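Local coordinates for protein 3-oxo-tetronate kinase (Salmonella typhimurium, PDB 3DQQ) that probably catalyses the ATP-dependent phosphorylation of 3-oxo-tetronate to 3-oxo-tetronate 4-phosphate, as a member of the four-carbon acid sugar kinase family, at residues A[20-23]-A[28-31]; A[13-18]-A[46-51]; A[270-273]-A[278-281]; A[344-349]-A[366-371]; A[177-182]-A[210-215]. One frame throughout, in Å; residues are numbered along the deposited sequence.

Interaction 1: residues A[20-23]-A[28-31]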
loop_
_atom_site.group_PDB
_atom_site.type_symbol
_atom_site.label_atom_id
_atom_site.label_comp_id
_atom_site.label_asym_id
_atom_site.label_seq_id
_atom_site.Cartn_x
_atom_site.Cartn_y
_atom_site.Cartn_z
ATOM N N SER A 20 -12.766 17.432 17.909
ATOM C CA SER A 20 -13.987 17.569 17.209
ATOM C C SER A 20 -15.145 17.093 18.059
ATOM O O SER A 20 -16.192 17.691 18.030
ATOM C CB SER A 20 -13.927 16.796 15.919
ATOM O OG SER A 20 -15.183 16.908 15.285
ATOM N N PHE A 21 -14.962 16.008 18.811
ATOM C CA PHE A 21 -16.014 15.541 19.711
ATOM C C PHE A 21 -16.316 16.571 20.770
ATOM O O PHE A 21 -17.473 16.753 21.128
ATOM C CB PHE A 21 -15.664 14.213 20.382
ATOM C CG PHE A 21 -15.942 13.037 19.530
ATOM C CD1 PHE A 21 -14.967 12.498 18.725
ATOM C CD2 PHE A 21 -17.193 12.490 19.491
ATOM C CE1 PHE A 21 -15.248 11.429 17.873
ATOM C CE2 PHE A 21 -17.474 11.410 18.654
ATOM C CZ PHE A 21 -16.507 10.899 17.842
ATOM N N LEU A 22 -15.305 17.269 21.274
ATOM C CA LEU A 22 -15.602 18.301 22.289
ATOM C C LEU A 22 -16.458 19.407 21.671
ATOM O O LEU A 22 -17.478 19.816 22.245
ATOM C CB LEU A 22 -14.336 18.859 22.933
ATOM C CG LEU A 22 -13.444 17.862 23.691
ATOM C CD1 LEU A 22 -12.130 18.548 24.106
ATOM C CD2 LEU A 22 -14.182 17.251 24.868
ATOM N N VAL A 23 -16.092 19.844 20.471
ATOM C CA VAL A 23 -16.848 20.914 19.824
ATOM C C VAL A 23 -18.252 20.468 19.455
ATOM O O VAL A 23 -19.211 21.177 19.690
ATOM C CB VAL A 23 -16.105 21.494 18.616
ATOM C CG1 VAL A 23 -17.021 22.419 17.833
ATOM C CG2 VAL A 23 -14.823 22.217 19.105
ATOM N N PRO A 28 -16.082 24.652 22.992
ATOM C CA PRO A 28 -15.141 25.327 22.121
ATOM C C PRO A 28 -13.725 24.910 22.400
ATOM O O PRO A 28 -13.334 24.897 23.531
ATOM C CB PRO A 28 -15.311 26.791 22.511
ATOM C CG PRO A 28 -16.651 26.879 22.892
ATOM C CD PRO A 28 -16.954 25.624 23.651
ATOM N N THR A 29 -12.950 24.618 21.377
ATOM C CA THR A 29 -11.683 23.935 21.563
ATOM C C THR A 29 -10.649 24.412 20.545
ATOM O O THR A 29 -10.930 24.460 19.366
ATOM C CB THR A 29 -11.873 22.420 21.357
ATOM O OG1 THR A 29 -12.839 21.951 22.297
ATOM C CG2 THR A 29 -10.558 21.670 21.522
ATOM N N VAL A 30 -9.456 24.743 21.009
ATOM C CA VAL A 30 -8.337 25.004 20.148
ATOM C C VAL A 30 -7.421 23.774 20.184
ATOM O O VAL A 30 -7.238 23.203 21.239
ATOM C CB VAL A 30 -7.552 26.182 20.675
ATOM C CG1 VAL A 30 -6.168 26.156 20.041
ATOM C CG2 VAL A 30 -8.322 27.481 20.450
ATOM N N GLN A 31 -6.874 23.352 19.045
ATOM C CA GLN A 31 -5.798 22.371 19.031
ATOM C C GLN A 31 -4.517 23.103 18.804
ATOM O O GLN A 31 -4.462 23.934 17.921
ATOM C CB GLN A 31 -5.983 21.373 17.909
ATOM C CG GLN A 31 -4.823 20.346 17.699
ATOM C CD GLN A 31 -5.177 19.300 16.607
ATOM O OE1 GLN A 31 -6.353 19.059 16.341
ATOM N NE2 GLN A 31 -4.160 18.690 15.983
#

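Interaction 2: residues A[13-18]-A[46-51]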
loop_
_atom_site.group_PDB
_atom_site.type_symbol
_atom_site.label_atom_id
_atom_site.label_comp_id
_atom_site.label_asym_id
_atom_site.label_seq_id
_atom_site.Cartn_x
_atom_site.Cartn_y
_atom_site.Cartn_z
ATOM N N THR A 13 -3.976 13.050 14.031
ATOM C CA THR A 13 -5.337 12.712 13.657
ATOM C C THR A 13 -6.284 12.490 14.847
ATOM O O THR A 13 -7.419 12.924 14.822
ATOM C CB THR A 13 -5.280 11.465 12.786
ATOM O OG1 THR A 13 -4.764 11.885 11.531
ATOM C CG2 THR A 13 -6.663 10.760 12.586
ATOM N N GLY A 14 -5.812 11.809 15.879
ATOM C CA GLY A 14 -6.562 11.665 17.086
ATOM C C GLY A 14 -6.690 12.932 17.900
ATOM O O GLY A 14 -7.682 13.084 18.591
ATOM N N ALA A 15 -5.694 13.824 17.885
ATOM C CA ALA A 15 -5.871 15.113 18.538
ATOM C C ALA A 15 -7.067 15.752 17.907
ATOM O O ALA A 15 -7.957 16.194 18.602
ATOM C CB ALA A 15 -4.671 16.014 18.368
ATOM N N THR A 16 -7.129 15.785 16.579
ATOM C CA THR A 16 -8.231 16.507 15.996
ATOM C C THR A 16 -9.567 15.744 16.104
ATOM O O THR A 16 -10.608 16.363 16.188
ATOM C CB THR A 16 -7.949 17.176 14.577
ATOM O OG1 THR A 16 -8.886 16.699 13.623
ATOM C CG2 THR A 16 -6.546 17.054 14.099
ATOM N N ASP A 17 -9.530 14.429 16.197
ATOM C CA ASP A 17 -10.737 13.640 16.446
ATOM C C ASP A 17 -11.347 13.978 17.817
ATOM O O ASP A 17 -12.532 14.302 17.921
ATOM C CB ASP A 17 -10.399 12.153 16.366
ATOM C CG ASP A 17 -11.645 11.234 16.399
ATOM O OD1 ASP A 17 -12.620 11.501 15.623
ATOM O OD2 ASP A 17 -11.649 10.209 17.164
ATOM N N ILE A 18 -10.545 13.951 18.873
ATOM C CA ILE A 18 -11.071 14.293 20.170
ATOM C C ILE A 18 -11.530 15.744 20.193
ATOM O O ILE A 18 -12.604 16.047 20.729
ATOM C CB ILE A 18 -10.094 13.941 21.319
ATOM C CG1 ILE A 18 -10.799 14.113 22.666
ATOM C CG2 ILE A 18 -8.820 14.749 21.256
ATOM C CD1 ILE A 18 -10.028 13.561 23.879
ATOM N N ALA A 46 -11.511 24.164 26.087
ATOM C CA ALA A 46 -10.621 23.014 26.072
ATOM C C ALA A 46 -9.439 23.350 25.158
ATOM O O ALA A 46 -9.598 24.088 24.219
ATOM C CB ALA A 46 -11.351 21.791 25.580
ATOM N N VAL A 47 -8.260 22.837 25.491
ATOM C CA VAL A 47 -7.131 22.854 24.605
ATOM C C VAL A 47 -6.654 21.428 24.379
ATOM O O VAL A 47 -6.464 20.704 25.322
ATOM C CB VAL A 47 -5.978 23.704 25.152
ATOM C CG1 VAL A 47 -4.796 23.671 24.182
ATOM C CG2 VAL A 47 -6.425 25.103 25.335
ATOM N N VAL A 48 -6.465 21.030 23.131
ATOM C CA VAL A 48 -5.940 19.713 22.840
ATOM C C VAL A 48 -4.531 19.923 22.322
ATOM O O VAL A 48 -4.347 20.537 21.291
ATOM C CB VAL A 48 -6.792 18.992 21.789
ATOM C CG1 VAL A 48 -6.126 17.700 21.394
ATOM C CG2 VAL A 48 -8.213 18.800 22.311
ATOM N N ILE A 49 -3.532 19.464 23.069
ATOM C CA ILE A 49 -2.148 19.514 22.624
ATOM C C ILE A 49 -1.799 18.221 21.896
ATOM O O ILE A 49 -1.908 17.128 22.455
ATOM C CB ILE A 49 -1.186 19.674 23.805
ATOM C CG1 ILE A 49 -1.448 20.990 24.536
ATOM C CG2 ILE A 49 0.274 19.572 23.333
ATOM C CD1 ILE A 49 -0.983 20.962 25.964
ATOM N N SER A 50 -1.359 18.352 20.651
ATOM C CA SER A 50 -0.962 17.209 19.806
ATOM C C SER A 50 0.543 16.940 19.793
ATOM O O SER A 50 1.287 17.786 19.415
ATOM C CB SER A 50 -1.378 17.501 18.375
ATOM O OG SER A 50 -1.397 16.280 17.670
ATOM N N LEU A 51 0.956 15.751 20.185
ATOM C CA LEU A 51 2.344 15.342 20.239
ATOM C C LEU A 51 2.580 14.163 19.292
ATOM O O LEU A 51 1.635 13.524 18.859
ATOM C CB LEU A 51 2.670 14.890 21.646
ATOM C CG LEU A 51 2.482 15.938 22.752
ATOM C CD1 LEU A 51 2.808 15.356 24.179
ATOM C CD2 LEU A 51 3.308 17.181 22.455
#

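Interaction 3: residues A[270-273]-A[278-281]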
loop_
_atom_site.group_PDB
_atom_site.type_symbol
_atom_site.label_atom_id
_atom_site.label_comp_id
_atom_site.label_asym_id
_atom_site.label_seq_id
_atom_site.Cartn_x
_atom_site.Cartn_y
_atom_site.Cartn_z
ATOM N N PHE A 270 -13.839 12.120 -8.787
ATOM C CA PHE A 270 -15.158 12.760 -8.735
ATOM C C PHE A 270 -15.053 14.262 -8.912
ATOM O O PHE A 270 -15.570 14.814 -9.880
ATOM C CB PHE A 270 -15.838 12.425 -7.400
ATOM C CG PHE A 270 -17.179 13.091 -7.207
ATOM C CD1 PHE A 270 -18.325 12.552 -7.782
ATOM C CD2 PHE A 270 -17.294 14.237 -6.411
ATOM C CE1 PHE A 270 -19.567 13.154 -7.595
ATOM C CE2 PHE A 270 -18.539 14.859 -6.208
ATOM C CZ PHE A 270 -19.678 14.319 -6.807
ATOM N N TYR A 271 -14.341 14.906 -7.989
ATOM C CA TYR A 271 -14.177 16.351 -8.000
ATOM C C TYR A 271 -13.681 16.937 -9.319
ATOM O O TYR A 271 -14.057 18.066 -9.667
ATOM C CB TYR A 271 -13.219 16.782 -6.905
ATOM C CG TYR A 271 -13.217 18.267 -6.642
ATOM C CD1 TYR A 271 -12.102 19.041 -6.922
ATOM C CD2 TYR A 271 -14.338 18.895 -6.107
ATOM C CE1 TYR A 271 -12.093 20.406 -6.673
ATOM C CE2 TYR A 271 -14.345 20.255 -5.855
ATOM C CZ TYR A 271 -13.220 21.016 -6.142
ATOM O OH TYR A 271 -13.232 22.369 -5.893
ATOM N N ARG A 272 -12.839 16.204 -10.048
ATOM C CA ARG A 272 -12.162 16.786 -11.223
ATOM C C ARG A 272 -13.123 17.031 -12.415
ATOM O O ARG A 272 -12.824 17.789 -13.327
ATOM C CB ARG A 272 -10.954 15.934 -11.638
ATOM C CG ARG A 272 -11.229 15.002 -12.748
ATOM C CD ARG A 272 -10.292 13.801 -12.842
ATOM N NE ARG A 272 -8.874 13.962 -12.478
ATOM C CZ ARG A 272 -7.979 14.665 -13.155
ATOM N NH1 ARG A 272 -8.333 15.371 -14.219
ATOM N NH2 ARG A 272 -6.734 14.702 -12.736
ATOM N N GLN A 273 -14.276 16.370 -12.369
ATOM C CA GLN A 273 -15.388 16.630 -13.272
ATOM C C GLN A 273 -16.145 17.899 -12.973
ATOM O O GLN A 273 -16.941 18.335 -13.791
ATOM C CB GLN A 273 -16.356 15.466 -13.199
ATOM C CG GLN A 273 -15.724 14.245 -13.797
ATOM C CD GLN A 273 -16.448 12.988 -13.485
ATOM O OE1 GLN A 273 -16.030 12.242 -12.611
ATOM N NE2 GLN A 273 -17.537 12.722 -14.203
ATOM N N ARG A 278 -5.456 20.131 -12.057
ATOM C CA ARG A 278 -4.143 20.110 -12.630
ATOM C C ARG A 278 -3.346 19.061 -11.861
ATOM O O ARG A 278 -3.356 19.049 -10.623
ATOM C CB ARG A 278 -3.560 21.503 -12.486
ATOM C CG ARG A 278 -2.366 21.771 -13.299
ATOM C CD ARG A 278 -2.663 22.425 -14.630
ATOM N NE ARG A 278 -1.627 23.428 -14.900
ATOM C CZ ARG A 278 -0.326 23.155 -15.064
ATOM N NH1 ARG A 278 0.155 21.901 -14.989
ATOM N NH2 ARG A 278 0.520 24.146 -15.265
ATOM N N ASP A 279 -2.715 18.149 -12.603
ATOM C CA ASP A 279 -1.964 17.045 -12.032
ATOM C C ASP A 279 -0.516 17.390 -11.906
ATOM O O ASP A 279 0.077 17.837 -12.849
ATOM C CB ASP A 279 -2.052 15.835 -12.933
ATOM C CG ASP A 279 -3.380 15.132 -12.822
ATOM O OD1 ASP A 279 -3.663 14.546 -11.720
ATOM O OD2 ASP A 279 -4.129 15.158 -13.826
ATOM N N VAL A 280 0.053 17.154 -10.744
ATOM C CA VAL A 280 1.426 17.499 -10.481
ATOM C C VAL A 280 2.361 16.612 -11.299
ATOM O O VAL A 280 2.338 15.397 -11.133
ATOM C CB VAL A 280 1.749 17.284 -9.000
ATOM C CG1 VAL A 280 3.208 17.504 -8.749
ATOM C CG2 VAL A 280 0.904 18.173 -8.133
ATOM N N ASP A 281 3.190 17.218 -12.161
ATOM C CA ASP A 281 4.186 16.459 -12.928
ATOM C C ASP A 281 5.504 16.313 -12.182
ATOM O O ASP A 281 6.252 17.244 -11.977
ATOM C CB ASP A 281 4.429 17.061 -14.303
ATOM C CG ASP A 281 5.478 16.285 -15.105
ATOM O OD1 ASP A 281 5.497 15.036 -15.094
ATOM O OD2 ASP A 281 6.310 16.912 -15.757
#

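Interaction 4: residues A[344-349]-A[366-371]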
loop_
_atom_site.group_PDB
_atom_site.type_symbol
_atom_site.label_atom_id
_atom_site.label_comp_id
_atom_site.label_asym_id
_atom_site.label_seq_id
_atom_site.Cartn_x
_atom_site.Cartn_y
_atom_site.Cartn_z
ATOM N N LEU A 344 6.074 24.785 -1.071
ATOM C CA LEU A 344 6.223 26.057 -1.731
ATOM C C LEU A 344 4.899 26.611 -2.290
ATOM O O LEU A 344 4.667 27.834 -2.332
ATOM C CB LEU A 344 7.181 25.917 -2.889
ATOM C CG LEU A 344 8.619 25.565 -2.560
ATOM C CD1 LEU A 344 9.285 24.898 -3.783
ATOM C CD2 LEU A 344 9.353 26.824 -2.102
ATOM N N LEU A 345 4.047 25.704 -2.740
ATOM C CA LEU A 345 2.831 26.073 -3.437
ATOM C C LEU A 345 1.873 26.721 -2.429
ATOM O O LEU A 345 1.265 27.778 -2.707
ATOM C CB LEU A 345 2.223 24.830 -4.085
ATOM C CG LEU A 345 0.899 24.973 -4.802
ATOM C CD1 LEU A 345 0.910 26.171 -5.709
ATOM C CD2 LEU A 345 0.599 23.702 -5.579
ATOM N N ALA A 346 1.791 26.115 -1.239
ATOM C CA ALA A 346 0.867 26.574 -0.205
ATOM C C ALA A 346 1.231 27.968 0.214
ATOM O O ALA A 346 0.380 28.830 0.280
ATOM C CB ALA A 346 0.874 25.633 1.003
ATOM N N ALA A 347 2.509 28.205 0.482
ATOM C CA ALA A 347 2.928 29.571 0.875
ATOM C C ALA A 347 2.487 30.581 -0.184
ATOM O O ALA A 347 1.840 31.573 0.134
ATOM C CB ALA A 347 4.432 29.658 1.125
ATOM N N ARG A 348 2.771 30.302 -1.445
ATOM C CA ARG A 348 2.421 31.253 -2.506
ATOM C C ARG A 348 0.928 31.483 -2.674
ATOM O O ARG A 348 0.503 32.607 -2.902
ATOM C CB ARG A 348 3.043 30.827 -3.836
ATOM C CG ARG A 348 4.557 31.014 -3.825
ATOM C CD ARG A 348 5.174 30.375 -5.014
ATOM N NE ARG A 348 6.462 30.975 -5.387
ATOM C CZ ARG A 348 6.628 32.209 -5.895
ATOM N NH1 ARG A 348 5.589 33.035 -6.107
ATOM N NH2 ARG A 348 7.850 32.620 -6.213
ATOM N N LEU A 349 0.138 30.425 -2.534
ATOM C CA LEU A 349 -1.315 30.543 -2.594
ATOM C C LEU A 349 -1.809 31.465 -1.475
ATOM O O LEU A 349 -2.623 32.378 -1.711
ATOM C CB LEU A 349 -1.966 29.154 -2.533
ATOM C CG LEU A 349 -1.798 28.324 -3.810
ATOM C CD1 LEU A 349 -2.241 26.888 -3.623
ATOM C CD2 LEU A 349 -2.587 28.987 -4.936
ATOM N N GLY A 366 0.476 17.974 6.943
ATOM C CA GLY A 366 1.609 18.422 7.699
ATOM C C GLY A 366 2.416 19.484 7.006
ATOM O O GLY A 366 2.710 20.524 7.602
ATOM N N VAL A 367 2.768 19.249 5.741
ATOM C CA VAL A 367 3.652 20.172 5.077
ATOM C C VAL A 367 2.944 21.486 4.778
ATOM O O VAL A 367 3.588 22.538 4.816
ATOM C CB VAL A 367 4.355 19.615 3.782
ATOM C CG1 VAL A 367 4.687 18.143 3.879
ATOM C CG2 VAL A 367 3.563 19.935 2.553
ATOM N N VAL A 368 1.646 21.432 4.498
ATOM C CA VAL A 368 0.888 22.648 4.208
ATOM C C VAL A 368 0.767 23.519 5.450
ATOM O O VAL A 368 0.903 24.743 5.386
ATOM C CB VAL A 368 -0.526 22.351 3.671
ATOM C CG1 VAL A 368 -1.413 23.567 3.798
ATOM C CG2 VAL A 368 -0.457 21.923 2.225
ATOM N N THR A 369 0.511 22.876 6.575
ATOM C CA THR A 369 0.391 23.564 7.821
ATOM C C THR A 369 1.706 24.165 8.209
ATOM O O THR A 369 1.766 25.297 8.624
ATOM C CB THR A 369 -0.086 22.606 8.905
ATOM O OG1 THR A 369 -1.506 22.567 8.852
ATOM C CG2 THR A 369 0.272 23.103 10.275
ATOM N N GLN A 370 2.773 23.402 8.091
ATOM C CA GLN A 370 4.055 23.928 8.478
ATOM C C GLN A 370 4.465 25.036 7.533
ATOM O O GLN A 370 5.057 25.991 7.957
ATOM C CB GLN A 370 5.124 22.855 8.542
ATOM C CG GLN A 370 6.529 23.428 8.933
ATOM C CD GLN A 370 7.724 22.352 8.907
ATOM O OE1 GLN A 370 7.511 21.091 8.800
ATOM N NE2 GLN A 370 8.997 22.879 9.000
ATOM N N SER A 371 4.109 24.931 6.258
ATOM C CA SER A 371 4.448 25.946 5.291
ATOM C C SER A 371 3.768 27.269 5.555
ATOM O O SER A 371 4.346 28.301 5.357
ATOM C CB SER A 371 4.068 25.474 3.907
ATOM O OG SER A 371 4.308 26.506 2.972
#

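Interaction 5: residues A[177-182]-A[210-215]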
loop_
_atom_site.group_PDB
_atom_site.type_symbol
_atom_site.label_atom_id
_atom_site.label_comp_id
_atom_site.label_asym_id
_atom_site.label_seq_id
_atom_site.Cartn_x
_atom_site.Cartn_y
_atom_site.Cartn_z
ATOM N N GLU A 177 -25.988 -0.014 36.703
ATOM C CA GLU A 177 -26.551 0.358 37.989
ATOM C C GLU A 177 -26.464 1.858 38.274
ATOM O O GLU A 177 -27.124 2.341 39.155
ATOM C CB GLU A 177 -25.866 -0.392 39.124
ATOM C CG GLU A 177 -26.361 -1.810 39.287
ATOM C CD GLU A 177 -25.425 -2.716 40.147
ATOM O OE1 GLU A 177 -24.453 -2.204 40.792
ATOM O OE2 GLU A 177 -25.677 -3.972 40.159
ATOM N N GLY A 178 -25.625 2.594 37.568
ATOM C CA GLY A 178 -25.592 4.025 37.744
ATOM C C GLY A 178 -24.407 4.635 38.480
ATOM O O GLY A 178 -23.431 3.944 38.882
ATOM N N VAL A 179 -24.531 5.957 38.648
ATOM C CA VAL A 179 -23.488 6.815 39.132
ATOM C C VAL A 179 -23.013 6.366 40.487
ATOM O O VAL A 179 -21.818 6.133 40.676
ATOM C CB VAL A 179 -23.948 8.265 39.146
ATOM C CG1 VAL A 179 -23.039 9.117 39.976
ATOM C CG2 VAL A 179 -24.019 8.812 37.730
ATOM N N ALA A 180 -23.926 6.197 41.420
ATOM C CA ALA A 180 -23.544 5.885 42.796
ATOM C C ALA A 180 -22.796 4.563 42.864
ATOM O O ALA A 180 -21.750 4.473 43.543
ATOM C CB ALA A 180 -24.749 5.882 43.704
ATOM N N ALA A 181 -23.315 3.568 42.131
ATOM C CA ALA A 181 -22.724 2.221 42.034
ATOM C C ALA A 181 -21.350 2.297 41.398
ATOM O O ALA A 181 -20.414 1.638 41.857
ATOM C CB ALA A 181 -23.644 1.253 41.224
ATOM N N THR A 182 -21.235 3.071 40.324
ATOM C CA THR A 182 -19.971 3.138 39.618
ATOM C C THR A 182 -18.929 3.820 40.470
ATOM O O THR A 182 -17.776 3.391 40.521
ATOM C CB THR A 182 -20.080 3.870 38.288
ATOM O OG1 THR A 182 -21.096 3.240 37.503
ATOM C CG2 THR A 182 -18.764 3.817 37.525
ATOM N N GLN A 210 -19.977 7.556 32.462
ATOM C CA GLN A 210 -18.596 7.687 32.904
ATOM C C GLN A 210 -18.289 9.165 33.069
ATOM O O GLN A 210 -17.722 9.572 34.082
ATOM C CB GLN A 210 -17.629 7.077 31.906
ATOM C CG GLN A 210 -17.610 5.565 31.770
ATOM C CD GLN A 210 -16.697 5.143 30.599
ATOM O OE1 GLN A 210 -15.804 5.904 30.233
ATOM N NE2 GLN A 210 -16.902 3.945 30.029
ATOM N N GLY A 211 -18.698 9.948 32.060
ATOM C CA GLY A 211 -18.547 11.389 32.055
ATOM C C GLY A 211 -19.128 11.970 33.300
ATOM O O GLY A 211 -18.542 12.820 33.934
ATOM N N GLU A 212 -20.278 11.485 33.686
ATOM C CA GLU A 212 -20.924 12.008 34.857
ATOM C C GLU A 212 -20.194 11.639 36.143
ATOM O O GLU A 212 -20.182 12.397 37.090
ATOM C CB GLU A 212 -22.349 11.481 34.919
ATOM C CG GLU A 212 -23.202 12.152 36.011
ATOM C CD GLU A 212 -24.704 11.964 35.774
ATOM O OE1 GLU A 212 -25.054 11.482 34.643
ATOM O OE2 GLU A 212 -25.532 12.295 36.700
ATOM N N VAL A 213 -19.616 10.446 36.177
ATOM C CA VAL A 213 -18.907 9.985 37.362
ATOM C C VAL A 213 -17.584 10.758 37.486
ATOM O O VAL A 213 -17.224 11.163 38.572
ATOM C CB VAL A 213 -18.664 8.462 37.292
ATOM C CG1 VAL A 213 -17.783 8.011 38.409
ATOM C CG2 VAL A 213 -19.998 7.724 37.285
ATOM N N LEU A 214 -16.909 10.990 36.355
ATOM C CA LEU A 214 -15.552 11.510 36.329
ATOM C C LEU A 214 -15.434 12.990 36.027
ATOM O O LEU A 214 -14.363 13.473 35.803
ATOM C CB LEU A 214 -14.758 10.732 35.312
ATOM C CG LEU A 214 -14.641 9.215 35.589
ATOM C CD1 LEU A 214 -14.299 8.518 34.278
ATOM C CD2 LEU A 214 -13.632 8.894 36.712
ATOM N N ARG A 215 -16.531 13.733 36.061
ATOM C CA ARG A 215 -16.467 15.186 35.897
ATOM C C ARG A 215 -15.282 15.856 36.583
ATOM O O ARG A 215 -14.723 16.797 36.066
ATOM C CB ARG A 215 -17.716 15.843 36.466
ATOM C CG ARG A 215 -17.970 17.207 35.838
ATOM C CD ARG A 215 -19.025 18.028 36.570
ATOM N NE ARG A 215 -18.712 18.182 37.982
ATOM C CZ ARG A 215 -19.636 18.352 38.922
ATOM N NH1 ARG A 215 -20.927 18.445 38.588
ATOM N NH2 ARG A 215 -19.264 18.472 40.196
#

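Interaction 1: residues A[20-23]-A[28-31]
Leu22 and Val23, near the end of helix 12-24, close on Thr29, the first residue of strand 29-33, across the tight helix-to-strand connection of the sugar-binding N-terminal domain. Val23 and Pro28 are the nearest pair across the turn, their CA atoms 5.3 Å apart. The polar bonds belong to the turn and the strand: Thr29 OG1, which touches carbons of Leu22 and Val23, makes a hydrogen bond to Met27 O, and backbone bonds of Pro28 and Val30 to Ala46 tie the start of the strand to strand 46-50. Between the two segments the contact is van der Waals packing and is largely buried. The Leu22 side chain crosses that of Thr29 at about a right angle and touches through its base, with CB 3.5 Å from Thr29 OG1, while Leu22 CD1 comes to 3.9 Å from the same oxygen. Leu22 also packs on Ala227 and Ala231 of helix 224-235, and Val23 rests on Ile379 of strand 376-382. In Val23, CG1 stands opposite the backbone N (chi1 170°), which turns the other methyl to the strand; that methyl, CG2, lies 3.7 Å from Thr29 CB and 4.3 Å from Pro28 CA.

Interaction 2: residues A[13-18]-A[46-51]
Ala15 on helix 12-24 and Ser50 on strand 46-50 bring their CA atoms to 5.5 Å, where the two segments run nearly antiparallel (171°) with axes 8.1 Å apart. The small side chain of Ala15 is consistent with this close approach. Its CB points at the strand; Ala15 CB lies 3.4 Å from Ser50 OG and also touches Ser50 CB. The same methyl lies 3.8 Å from Val48 CG1, so Ala15 sits over two residues of one strand face. Val48 CG1, held opposite the backbone N (chi1 173°), also touches Ala15 O at 3.7 Å. One turn further along the helix, the branch methyl Ile18 CG2 reaches the same Val48 CG1 at 4.0 Å. This is the helix-on-sheet layer of the N-terminal alpha/beta domain: alternate residues Val48 and Ser50 face helix 12-24, whereas Ile49 turns to Ala68 and Leu72 of helix 58-74 on the other face. Val7 of the neighbouring strand 5-9 packs on both Ile18 and Val48. The Ser50 hydroxyl has a weak hydrogen bond to Asp11 O, just before the helix segment. The Ser50 side chain is about 12 Å from residue Gly362, which probably binds ATP as in related proteins.

Interaction 3: residues A[270-273]-A[278-281]
Arg272 and Asp279 form a salt bridge in which Arg272 NH2 donates to Asp279 OD2 over 2.9 Å, with a bent N-H...O angle of 141°. The carboxylate meets the guanidinium at its edge, and the two planes are only 19° apart. OD2 is approached on its syn side, the nitrogen lying 22° out of the carboxylate plane. Asp279 OD1 stands close as well, 3.2 Å from Arg272 NH2, so the one amino group faces both carboxylate oxygens. The CA atoms of Arg272 and Asp279 are 10.2 Å apart; CB of Arg272 already points toward the strand, and the chain bends at chi3 before the guanidinium. The bridge spans the turn from helix 262-271 to strand 277-279, an outermost strand of the nucleotide-binding C-terminal domain within this chain. It is a surface contact, and solvent around Arg272 would be expected to weaken the electrostatic attraction. Around the bridge, Asp279 packs on Ser314 and Ala317, and Arg278 and Val280 make backbone hydrogen bonds with Ser314 of the adjacent strand 312-314. The Arg278 side chain starts away from the helix segment, and the residue makes a cation-pi contact with Trp301.

Interaction 4: residues A[344-349]-A[366-371]
Ala346 and Ala347 meet Val368 and Ser371 without any aromatic ring, side-chain amide or guanidinium; the interface is made of methyl groups and one hydroxyl. Helices 336-351 and 362-371 cross here at -45°, with axes 8.5 Å apart. Consistent with the small side chains of Ala346, Ala347 and Ser371, the backbones come near: the CA atoms of Ala346 and Val368 are 5.9 Å apart, and so are those of Ala347 and Ser371. Ala346 CB points across and is received between Val368, whose CG2 lies 4.1 Å away, and Ser371 OG at the same distance. On the neighbouring position Ala347 CB lies 3.7 Å from Ser371 OG. With OG opposite its backbone N (chi1 176°), Ser371 extends its hydroxyl to the facing helix, where it donates a hydrogen bond to Ser343 O, one turn before Ala347. That explains why OG also lies 3.5 Å from Ala347 N, a proximity and not a bond. Val368 also packs on Leu256 of strand 253-257, and its side chain is about 4 Å from that of Thr364, one turn earlier in the same helix, which probably binds ATP as in related proteins. The chemistry is therefore mixed: the small apolar side chains are compatible with the short helix spacing, and a hydroxyl bonded to a main-chain carbonyl gives a directional tie between helix 336-351 and the helix that begins in the probable ATP-binding segment.

Interaction 5: residues A[177-182]-A[210-215]
Val179 and Val213 adopt the same rotamer, each with CG1 opposite the backbone N (chi1 165° and 172°), which puts CG2 opposite the carbonyl carbon, and these two CG2 methyls face each other across 4.2 Å. They join the first turn of helix 179-191 to helix 204-214 near its C-terminal part, a helix-helix contact at the periphery of the N-terminal domain. Val213 is the centre of it: its CG2 enters between Val179 and Thr182, one turn apart, lying 4.1 Å from Val179 CA. Glu212 adds its extended chain, which crosses Val179 at about a right angle so that Val179 CG2 rests 3.8 Å from both Glu212 CG and CD. The carboxylate end runs on past the valine to a long, weak ion pair between Glu212 OE1 and Lys236. Gly178 stands at the N-cap of helix 179-191, and its positive phi lets the chain turn sharply from the preceding helix 172-177. Gly178 O takes two bonds from Thr182: one from the backbone N and one from OG1, 2.8 Å away and above the carbonyl plane. With the hydroxyl bonded to the N-cap residue, Thr182 offers carbon to the partner, its CB 4.0 Å from Val213 CG2.

In the fold
Interactions 1 and 2 are buried neighbours, their centres about 8 Å apart; both use helix 12-24, which packs on the adjacent strands 29-33 and 46-50, joined by backbone bonds, among them the probable one from Val48 N to Val30 O (3.0 Å). Interaction 5, in the same N-terminal domain, is a more peripheral helix pair. Interactions 3 and 4 belong to the C-terminal domain, centres about 19 Å apart, without touching. In interactions 1 and 2 hydroxyl-bearing side chains meet aliphatic carbon by van der Waals packing, interaction 5 is mainly aliphatic, interaction 4 combines small side chains with a bonded serine, and interaction 3, at the surface, depends on charge. Interactions 3 and 5 lie on opposite sides of the chain's centre, about 51 Å apart between centres.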